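Side-chain contacts in purine nucleoside phosphorylase (Thermus thermophilus, PDB 1ODK), which probably catalyses the reversible phosphorolysis of purine nucleosides, releasing the free base and a pentose 1-phosphate: residues B[28-33]-B[47-52]; B[129-134]-B[188-193]; B[184-189]-B[196-201]. All blocks are in the same frame, centred on the assembly; numbering follows the deposited sequence.

All three contacts join helices to other parts of one phosphorylase-superfamily chain, within an assembly of six chains. Interactions 2 and 3 lie close together, with centres 8 Å apart. Both draw on helix 182-192 and share L188 and G189. They also touch directly: D130 N probably donates to T196 O at 2.8 Å, and P129 CB packs 3.5 Å from F186 CE2. Interaction 1 is separate, its centre 23 Å from that of interaction 2 and 20 Å from that of interaction 3, although interactions 1 and 3 both reach the same mixed sheet. Interaction 2 is bonded to Q107 of a second subunit; interaction 3, centred 6 Å from the chain centre, meets that subunit through L187.

Interaction 1: B[28-33]-B[47-52]; sequences WIAKTF and WGYTGL
Two donors of T32 grip W28 O, on the same helix that sends A30 against Y49: the backbone N at 2.9 Å and the hydroxyl OG1 at 2.7 Å. They arrive from opposite faces of the carbonyl plane, and the OG1 contact is tilted 28° from that plane. The second bond ties the T32 side chain back to its own helix, where OG1 also stands 3.2 Å above the plane of the W28 ring, displaced toward its rim. Across the contact the interaction is apolar. The methyl of A30 points at strand 48-53 and meets the root of the Y49 side chain, with A30 CB 3.7 Å from Y49 CG. The approach to the ring is oblique, and A30 CB is farther from the flanking carbons, 3.9 Å from Y49 CD2. Chi1 of Y49 (-49°) sets its CG opposite the carbonyl carbon and beside the backbone N, which lays the ring along the helix, where it also packs on A26 and E27. In the fold this is helix 23-33 lying against the antiparallel run of strands 37-41, 48-53 and 56-61 of the mixed sheet. I29 bridges V60 of strand 56-61 and V225 of helix 214-233, and F33 packs on V225 and L229 of that helix. The F33 ring has W28 CZ3 and I29 O at its edge, in its plane.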
# COMPACT_ATOMS: atom_id res chain seq x y z
N TRP B 28 -26.24 -26.85 -19.43
CA TRP B 28 -27.08 -27.74 -18.63
C TRP B 28 -28.27 -26.99 -18.04
O TRP B 28 -29.40 -27.49 -18.03
CB TRP B 28 -26.27 -28.37 -17.50
CG TRP B 28 -27.09 -29.21 -16.59
CD1 TRP B 28 -27.52 -30.48 -16.81
CD2 TRP B 28 -27.63 -28.81 -15.32
NE1 TRP B 28 -28.30 -30.91 -15.76
CE2 TRP B 28 -28.38 -29.90 -14.83
CE3 TRP B 28 -27.55 -27.64 -14.56
CZ2 TRP B 28 -29.05 -29.85 -13.60
CZ3 TRP B 28 -28.22 -27.60 -13.33
CH2 TRP B 28 -28.96 -28.70 -12.87
N ILE B 29 -28.02 -25.78 -17.54
CA ILE B 29 -29.07 -24.97 -16.95
C ILE B 29 -30.13 -24.61 -17.99
O ILE B 29 -31.33 -24.76 -17.75
CB ILE B 29 -28.51 -23.65 -16.36
CG1 ILE B 29 -27.59 -23.94 -15.18
CG2 ILE B 29 -29.66 -22.74 -15.93
CD1 ILE B 29 -26.86 -22.70 -14.68
N ALA B 30 -29.68 -24.12 -19.13
CA ALA B 30 -30.59 -23.72 -20.19
C ALA B 30 -31.48 -24.87 -20.65
O ALA B 30 -32.70 -24.73 -20.73
CB ALA B 30 -29.80 -23.17 -21.37
N LYS B 31 -30.87 -26.01 -20.95
CA LYS B 31 -31.60 -27.18 -21.42
C LYS B 31 -32.49 -27.83 -20.36
O LYS B 31 -33.57 -28.33 -20.68
CB LYS B 31 -30.62 -28.22 -21.98
CG LYS B 31 -30.01 -27.80 -23.31
CD LYS B 31 -28.91 -28.76 -23.76
CE LYS B 31 -28.61 -28.57 -25.25
NZ LYS B 31 -28.38 -27.14 -25.59
N THR B 32 -32.04 -27.79 -19.11
CA THR B 32 -32.78 -28.40 -18.01
C THR B 32 -33.95 -27.57 -17.46
O THR B 32 -35.01 -28.11 -17.15
CB THR B 32 -31.84 -28.74 -16.83
OG1 THR B 32 -30.84 -29.66 -17.27
CG2 THR B 32 -32.61 -29.35 -15.68
N PHE B 33 -33.76 -26.26 -17.35
CA PHE B 33 -34.78 -25.39 -16.78
C PHE B 33 -35.56 -24.47 -17.71
O PHE B 33 -36.67 -24.05 -17.37
CB PHE B 33 -34.17 -24.51 -15.68
CG PHE B 33 -33.63 -25.28 -14.51
CD1 PHE B 33 -32.36 -25.86 -14.57
CD2 PHE B 33 -34.38 -25.42 -13.34
CE1 PHE B 33 -31.85 -26.56 -13.48
CE2 PHE B 33 -33.87 -26.12 -12.25
CZ PHE B 33 -32.60 -26.69 -12.32
N TRP B 47 -20.46 -19.30 -23.75
CA TRP B 47 -21.81 -19.70 -24.10
C TRP B 47 -22.89 -18.94 -23.33
O TRP B 47 -22.88 -18.89 -22.10
CB TRP B 47 -21.97 -21.21 -23.88
CG TRP B 47 -21.08 -22.04 -24.78
CD1 TRP B 47 -20.21 -21.57 -25.73
CD2 TRP B 47 -21.00 -23.46 -24.81
NE1 TRP B 47 -19.59 -22.63 -26.35
CE2 TRP B 47 -20.05 -23.80 -25.81
CE3 TRP B 47 -21.62 -24.49 -24.10
CZ2 TRP B 47 -19.72 -25.13 -26.12
CZ3 TRP B 47 -21.30 -25.82 -24.40
CH2 TRP B 47 -20.35 -26.12 -25.40
N GLY B 48 -23.81 -18.35 -24.08
CA GLY B 48 -24.91 -17.59 -23.49
C GLY B 48 -26.22 -18.04 -24.11
O GLY B 48 -26.32 -18.19 -25.33
N TYR B 49 -27.22 -18.27 -23.26
CA TYR B 49 -28.52 -18.73 -23.72
C TYR B 49 -29.64 -17.87 -23.17
O TYR B 49 -29.49 -17.19 -22.15
CB TYR B 49 -28.79 -20.17 -23.26
CG TYR B 49 -27.68 -21.14 -23.54
CD1 TYR B 49 -26.51 -21.14 -22.78
CD2 TYR B 49 -27.78 -22.07 -24.58
CE1 TYR B 49 -25.47 -22.02 -23.05
CE2 TYR B 49 -26.74 -22.96 -24.86
CZ TYR B 49 -25.60 -22.93 -24.08
OH TYR B 49 -24.56 -23.80 -24.35
N THR B 50 -30.78 -17.91 -23.86
CA THR B 50 -31.96 -17.19 -23.42
C THR B 50 -33.14 -18.11 -23.66
O THR B 50 -33.22 -18.78 -24.69
CB THR B 50 -32.15 -15.87 -24.19
OG1 THR B 50 -31.10 -14.96 -23.85
CG2 THR B 50 -33.50 -15.24 -23.83
N GLY B 51 -34.04 -18.15 -22.69
CA GLY B 51 -35.21 -18.99 -22.81
C GLY B 51 -36.27 -18.42 -21.89
O GLY B 51 -36.13 -17.29 -21.42
N LEU B 52 -37.32 -19.19 -21.64
CA LEU B 52 -38.39 -18.73 -20.77
C LEU B 52 -38.48 -19.64 -19.56
O LEU B 52 -38.38 -20.86 -19.68
CB LEU B 52 -39.72 -18.72 -21.53
CG LEU B 52 -39.87 -17.66 -22.63
CD1 LEU B 52 -41.07 -17.95 -23.50
CD2 LEU B 52 -40.00 -16.29 -21.99

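Interaction 2: B[129-134]-B[188-193]; sequences PDPEVF and LGRMRG
R190 reaches P129 through a folded side chain: chi1 of -72° sets CG opposite the carbonyl carbon and beside the backbone N, and the chain then bends at chi2 (-55°) and again at chi3. The guanidinium is thereby delivered to the loop before helix 131-144, where R190 NH1 donates to P129 O at 3.1 Å. The N-H...O angle of 167° is nearly straight and the oxygen lies close to the guanidinium plane, but the donor stands well above the carbonyl plane. Q107 of the second subunit bonds to both partners, giving its NE2 to P129 O and taking a bond from R190 NH2 on its OE1. With an alanine in place of R190, P129 O would probably lose its arginine donor and Q107 OE1 of the second subunit its mate. P131 CD lies obliquely by the guanidinium, 4.0 Å from R190 NH2. D130 is the N-cap of helix 131-144, its OD2 accepting from V133 N at 3.1 Å. D130 OD1 and R190 NH1, 5.4 Å apart, are too distant for a salt bridge, though the opposite charges may attract weakly. Beyond the contact, V133 packs on R195 of strand 195-205, M191 lies against Y119 of helix 114-120, and R192 forms a salt bridge with E75 of helix 67-79.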
# COMPACT_ATOMS: atom_id res chain seq x y z
N PRO B 129 -24.20 -7.42 -2.59
CA PRO B 129 -25.21 -7.62 -3.63
C PRO B 129 -26.30 -6.56 -3.53
O PRO B 129 -26.29 -5.74 -2.60
CB PRO B 129 -25.76 -9.01 -3.31
CG PRO B 129 -25.69 -9.04 -1.80
CD PRO B 129 -24.31 -8.46 -1.54
N ASP B 130 -27.22 -6.54 -4.49
CA ASP B 130 -28.33 -5.61 -4.43
C ASP B 130 -29.13 -6.10 -3.22
O ASP B 130 -29.32 -7.30 -3.06
CB ASP B 130 -29.18 -5.71 -5.69
CG ASP B 130 -30.49 -4.97 -5.55
OD1 ASP B 130 -30.47 -3.73 -5.52
OD2 ASP B 130 -31.53 -5.65 -5.44
N PRO B 131 -29.62 -5.19 -2.37
CA PRO B 131 -30.37 -5.71 -1.22
C PRO B 131 -31.60 -6.56 -1.53
O PRO B 131 -31.81 -7.59 -0.89
CB PRO B 131 -30.69 -4.45 -0.40
CG PRO B 131 -30.56 -3.32 -1.39
CD PRO B 131 -29.42 -3.73 -2.27
N GLU B 132 -32.40 -6.15 -2.52
CA GLU B 132 -33.59 -6.91 -2.87
C GLU B 132 -33.26 -8.30 -3.40
O GLU B 132 -33.89 -9.29 -3.01
CB GLU B 132 -34.42 -6.15 -3.92
CG GLU B 132 -35.08 -4.87 -3.41
CD GLU B 132 -36.09 -5.13 -2.30
OE1 GLU B 132 -36.51 -6.29 -2.12
OE2 GLU B 132 -36.49 -4.16 -1.62
N VAL B 133 -32.27 -8.39 -4.29
CA VAL B 133 -31.85 -9.67 -4.84
C VAL B 133 -31.37 -10.57 -3.71
O VAL B 133 -31.72 -11.75 -3.65
CB VAL B 133 -30.71 -9.50 -5.87
CG1 VAL B 133 -30.22 -10.87 -6.33
CG2 VAL B 133 -31.20 -8.69 -7.06
N PHE B 134 -30.55 -10.01 -2.83
CA PHE B 134 -30.01 -10.74 -1.68
C PHE B 134 -31.16 -11.31 -0.85
O PHE B 134 -31.17 -12.49 -0.51
CB PHE B 134 -29.17 -9.78 -0.83
CG PHE B 134 -28.74 -10.36 0.48
CD1 PHE B 134 -27.85 -11.42 0.53
CD2 PHE B 134 -29.22 -9.83 1.67
CE1 PHE B 134 -27.44 -11.96 1.75
CE2 PHE B 134 -28.82 -10.36 2.90
CZ PHE B 134 -27.93 -11.42 2.94
N LEU B 188 -19.69 -3.81 -9.83
CA LEU B 188 -20.29 -3.36 -11.08
C LEU B 188 -21.79 -3.14 -10.95
O LEU B 188 -22.35 -2.29 -11.64
CB LEU B 188 -19.97 -4.35 -12.21
CG LEU B 188 -18.51 -4.29 -12.65
CD1 LEU B 188 -18.22 -5.39 -13.67
CD2 LEU B 188 -18.21 -2.91 -13.25
N GLY B 189 -22.43 -3.91 -10.08
CA GLY B 189 -23.86 -3.74 -9.89
C GLY B 189 -24.14 -2.32 -9.41
O GLY B 189 -25.05 -1.64 -9.90
N ARG B 190 -23.35 -1.85 -8.45
CA ARG B 190 -23.53 -0.50 -7.93
C ARG B 190 -23.08 0.56 -8.95
O ARG B 190 -23.77 1.55 -9.17
CB ARG B 190 -22.77 -0.33 -6.61
CG ARG B 190 -23.39 -1.07 -5.42
CD ARG B 190 -24.86 -0.67 -5.23
NE ARG B 190 -25.29 -0.72 -3.84
CZ ARG B 190 -25.57 -1.84 -3.17
NH1 ARG B 190 -25.46 -3.02 -3.77
NH2 ARG B 190 -25.95 -1.78 -1.90
N MET B 191 -21.92 0.34 -9.57
CA MET B 191 -21.40 1.30 -10.54
C MET B 191 -22.30 1.50 -11.75
O MET B 191 -22.47 2.62 -12.24
CB MET B 191 -20.02 0.86 -11.05
CG MET B 191 -18.88 0.92 -10.03
SD MET B 191 -17.35 0.27 -10.73
CE MET B 191 -16.93 1.55 -11.90
N ARG B 192 -22.87 0.40 -12.24
CA ARG B 192 -23.72 0.45 -13.42
C ARG B 192 -25.21 0.56 -13.13
O ARG B 192 -26.02 0.61 -14.05
CB ARG B 192 -23.45 -0.78 -14.30
CG ARG B 192 -21.97 -0.98 -14.64
CD ARG B 192 -21.34 0.28 -15.26
NE ARG B 192 -19.92 0.08 -15.52
CZ ARG B 192 -18.99 1.02 -15.41
NH1 ARG B 192 -17.73 0.73 -15.67
NH2 ARG B 192 -19.33 2.26 -15.05
N GLY B 193 -25.56 0.58 -11.85
CA GLY B 193 -26.95 0.70 -11.47
C GLY B 193 -27.84 -0.48 -11.80
O GLY B 193 -28.98 -0.30 -12.24

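Interaction 3: B[184-189]-B[196-201]; sequences ALFLLG and TGAILA
The F186 ring turns its rim toward strand 195-205: G197 C lies at the edge, in the ring plane, 3.8 Å from F186 CE2. The neighbouring rim carbons have partners that approach obliquely, F186 CZ meeting A198 CB at 3.8 Å and F186 CD2 meeting T196 OG1 at 3.6 Å. One ring edge thus follows three successive strand residues. L185 flanks the same stretch. With its CG opposite the backbone N (chi1 173°), its two methyls divide between neighbours: L185 CD1 lies 3.7 Å from T196 CG2, and L185 CD2 is 3.4 Å from G197 O. T196 also wedges its CG2 against the helix backbone, 3.7 Å from G189 CA. A beta carbon on G189 would stand only 2.8 Å from T196 CG2, so the missing side chain is what permits the close approach. The axes of helical segment 184-189 and strand segment 196-201 run nearly antiparallel (162°) and approach to 7.9 Å; the chain turns back within a few residues, from helix 182-192 to strand 195-205. A106 of strand 103-106 touches both F186 and A198. Between these segments the contact is mainly buried apolar packing: T196 OG1 and G197 O meet carbon through van der Waals contact, without hydrogen bonds between the segments.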
# COMPACT_ATOMS: atom_id res chain seq x y z
N ALA B 184 -16.34 -8.43 -8.03
CA ALA B 184 -16.48 -7.59 -9.23
C ALA B 184 -17.93 -7.41 -9.66
O ALA B 184 -18.35 -6.33 -10.06
CB ALA B 184 -15.66 -8.18 -10.39
N LEU B 185 -18.71 -8.49 -9.58
CA LEU B 185 -20.12 -8.42 -9.95
C LEU B 185 -20.82 -7.41 -9.04
O LEU B 185 -21.56 -6.54 -9.51
CB LEU B 185 -20.77 -9.79 -9.79
CG LEU B 185 -22.28 -9.88 -9.98
CD1 LEU B 185 -22.65 -9.57 -11.43
CD2 LEU B 185 -22.74 -11.29 -9.59
N PHE B 186 -20.59 -7.53 -7.74
CA PHE B 186 -21.21 -6.64 -6.76
C PHE B 186 -20.83 -5.19 -7.02
O PHE B 186 -21.69 -4.31 -7.02
CB PHE B 186 -20.81 -7.06 -5.33
CG PHE B 186 -21.42 -8.37 -4.88
CD1 PHE B 186 -20.98 -8.99 -3.71
CD2 PHE B 186 -22.43 -8.99 -5.62
CE1 PHE B 186 -21.54 -10.19 -3.28
CE2 PHE B 186 -22.99 -10.19 -5.20
CZ PHE B 186 -22.54 -10.80 -4.03
N LEU B 187 -19.54 -4.95 -7.22
CA LEU B 187 -19.05 -3.60 -7.50
C LEU B 187 -19.71 -3.04 -8.75
O LEU B 187 -20.24 -1.92 -8.74
CB LEU B 187 -17.53 -3.61 -7.69
CG LEU B 187 -16.91 -2.27 -8.11
CD1 LEU B 187 -17.17 -1.24 -7.03
CD2 LEU B 187 -15.42 -2.43 -8.37
N LEU B 188 -19.69 -3.81 -9.83
CA LEU B 188 -20.29 -3.36 -11.08
C LEU B 188 -21.79 -3.14 -10.95
O LEU B 188 -22.35 -2.29 -11.64
CB LEU B 188 -19.97 -4.35 -12.21
CG LEU B 188 -18.51 -4.29 -12.65
CD1 LEU B 188 -18.22 -5.39 -13.67
CD2 LEU B 188 -18.21 -2.91 -13.25
N GLY B 189 -22.43 -3.91 -10.08
CA GLY B 189 -23.86 -3.74 -9.89
C GLY B 189 -24.14 -2.32 -9.41
O GLY B 189 -25.05 -1.64 -9.90
N THR B 196 -27.61 -7.10 -8.56
CA THR B 196 -26.83 -8.33 -8.59
C THR B 196 -26.97 -9.16 -7.33
O THR B 196 -27.49 -8.70 -6.31
CB THR B 196 -25.32 -8.03 -8.80
OG1 THR B 196 -24.82 -7.29 -7.68
CG2 THR B 196 -25.12 -7.19 -10.06
N GLY B 197 -26.50 -10.40 -7.41
CA GLY B 197 -26.56 -11.30 -6.28
C GLY B 197 -25.71 -12.51 -6.60
O GLY B 197 -25.28 -12.70 -7.74
N ALA B 198 -25.45 -13.33 -5.59
CA ALA B 198 -24.66 -14.52 -5.79
C ALA B 198 -25.02 -15.62 -4.80
O ALA B 198 -25.18 -15.37 -3.60
CB ALA B 198 -23.16 -14.19 -5.67
N ILE B 199 -25.17 -16.83 -5.31
CA ILE B 199 -25.44 -17.98 -4.47
C ILE B 199 -24.42 -19.01 -4.93
O ILE B 199 -24.16 -19.15 -6.13
CB ILE B 199 -26.88 -18.49 -4.64
CG1 ILE B 199 -27.09 -19.71 -3.73
CG2 ILE B 199 -27.18 -18.80 -6.10
CD1 ILE B 199 -28.54 -20.15 -3.64
N LEU B 200 -23.82 -19.71 -3.98
CA LEU B 200 -22.80 -20.70 -4.32
C LEU B 200 -23.06 -22.05 -3.70
O LEU B 200 -23.75 -22.16 -2.68
CB LEU B 200 -21.42 -20.22 -3.85
CG LEU B 200 -20.95 -18.83 -4.30
CD1 LEU B 200 -19.67 -18.47 -3.55
CD2 LEU B 200 -20.71 -18.82 -5.81
N ALA B 201 -22.50 -23.08 -4.31
CA ALA B 201 -22.60 -24.44 -3.80
C ALA B 201 -21.17 -24.83 -3.43
O ALA B 201 -20.26 -24.69 -4.24
CB ALA B 201 -23.14 -25.37 -4.88